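Local coordinates for tyrocidine synthetase 3 (Brevibacillus brevis, PDB 2JGP), which probably forms peptide bonds in assembly of the antibiotic tyrocidine, pairing a peptidyl carrier domain with a condensation domain of a nonribosomal peptide synthetase, at residues Ile308-Gly311 and Lys312-Glu316. Residues are numbered along the deposited sequence; the frame is centred on the assembly and turned at random.
Sequences IGAG and KALTE
Thr-315 N donates to Gly-311 O over 3.2 Å with an N-H...O angle of 160°, the first i to i+4 bond of a helix whose N-cap position is Gly-311. Positive phi at this glycine (89°), with an extended psi, is a conformation glycine adopts readily, and it turns the chain into the helix.

The same Gly-311 O takes a second bond from the threonine hydroxyl, Thr-315 OG1, at 2.8 Å. The two donors arrive from opposite faces of the carbonyl plane, each tilted away from it, so a single acceptor is gripped from both sides. A chi1 of -61° makes this possible, setting OG1 beside the threonine's own backbone N and back toward the N-cap carbonyl of Gly-311. Leu-314 approaches the other carbonyl: its CB lies 3.5 Å from Ala-310 O, while Ala-310 CB and Leu-314 CD2 are in looser apolar contact at 4.5 Å. One water accepts from Leu-314 N at 2.9 Å and donates to Ala-310 O, bridging the Ala-310 carbonyl to an amide of the first helical turn.

Within the condensation domain, this corner joins edge strand 303-309 to helix 312-325. Met-476 N, at the start of neighbouring strand 476-483, hydrogen-bonds to Thr-315 OG1, and Glu-475 OE1 accepts from Gly-311 N, tying the turn to that strand's beginning. Helix 489-508 packs against the junction, with Leu-500 against Ala-310 and both Ala-503 and Val-507 against Leu-314.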
loop_
_atom_site.group_PDB
_atom_site.type_symbol
_atom_site.label_atom_id
_atom_site.label_comp_id
_atom_site.label_asym_id
_atom_site.label_seq_id
_atom_site.Cartn_x
_atom_site.Cartn_y
_atom_site.Cartn_z
ATOM N N ILE A 308 1.337 -2.191 -21.717
ATOM C CA ILE A 308 1.686 -1.320 -22.838
ATOM C C ILE A 308 2.519 -0.141 -22.337
ATOM O O ILE A 308 2.286 0.364 -21.240
ATOM C CB ILE A 308 0.420 -0.816 -23.581
ATOM C CG1 ILE A 308 0.801 -0.077 -24.869
ATOM C CG2 ILE A 308 -0.415 0.082 -22.685
ATOM C CD1 ILE A 308 -0.339 0.059 -25.853
ATOM N N GLY A 309 3.495 0.276 -23.142
ATOM C CA GLY A 309 4.340 1.420 -22.805
ATOM C C GLY A 309 3.678 2.734 -23.164
ATOM O O GLY A 309 3.043 2.846 -24.212
ATOM N N ALA A 310 3.837 3.733 -22.299
ATOM C CA ALA A 310 3.263 5.064 -22.527
ATOM C C ALA A 310 4.118 5.909 -23.475
ATOM O O ALA A 310 3.640 6.892 -24.042
ATOM C CB ALA A 310 3.081 5.788 -21.205
ATOM N N GLY A 311 5.383 5.526 -23.638
ATOM C CA GLY A 311 6.337 6.299 -24.421
ATOM C C GLY A 311 7.037 7.335 -23.558
ATOM O O GLY A 311 6.477 7.814 -22.569
ATOM N N LYS A 312 8.262 7.685 -23.939
ATOM C CA LYS A 312 9.055 8.675 -23.200
ATOM C C LYS A 312 8.415 10.059 -23.174
ATOM O O LYS A 312 8.384 10.713 -22.130
ATOM C CB LYS A 312 10.452 8.794 -23.807
ATOM C CG LYS A 312 11.320 7.594 -23.559
ATOM C CD LYS A 312 12.699 7.760 -24.155
ATOM C CE LYS A 312 13.499 6.474 -24.017
ATOM N NZ LYS A 312 14.826 6.569 -24.682
ATOM N N ALA A 313 7.923 10.506 -24.326
ATOM C CA ALA A 313 7.401 11.866 -24.469
ATOM C C ALA A 313 6.203 12.107 -23.556
ATOM O O ALA A 313 6.145 13.117 -22.856
ATOM C CB ALA A 313 7.020 12.133 -25.918
ATOM N N LEU A 314 5.251 11.178 -23.569
ATOM C CA LEU A 314 4.056 11.295 -22.726
ATOM C C LEU A 314 4.380 11.198 -21.237
ATOM O O LEU A 314 3.813 11.938 -20.415
ATOM C CB LEU A 314 3.035 10.221 -23.098
ATOM C CG LEU A 314 1.701 10.255 -22.350
ATOM C CD1 LEU A 314 1.055 11.636 -22.387
ATOM C CD2 LEU A 314 0.774 9.202 -22.952
ATOM N N THR A 315 5.279 10.281 -20.890
ATOM C CA THR A 315 5.730 10.134 -19.504
ATOM C C THR A 315 6.283 11.451 -18.971
ATOM O O THR A 315 5.961 11.858 -17.860
ATOM C CB THR A 315 6.805 9.030 -19.372
ATOM O OG1 THR A 315 6.246 7.778 -19.784
ATOM C CG2 THR A 315 7.295 8.908 -17.925
ATOM N N GLU A 316 7.098 12.118 -19.780
ATOM C CA GLU A 316 7.681 13.403 -19.400
ATOM C C GLU A 316 6.607 14.487 -19.267
ATOM O O GLU A 316 6.645 15.292 -18.342
ATOM C CB GLU A 316 8.729 13.828 -20.423
ATOM C CG GLU A 316 9.577 14.990 -19.969
ATOM C CD GLU A 316 10.584 15.418 -21.013
ATOM O OE1 GLU A 316 11.785 15.492 -20.674
ATOM O OE2 GLU A 316 10.176 15.681 -22.169
HETATM O O HOH W 1 4.887 9.208 -25.623
#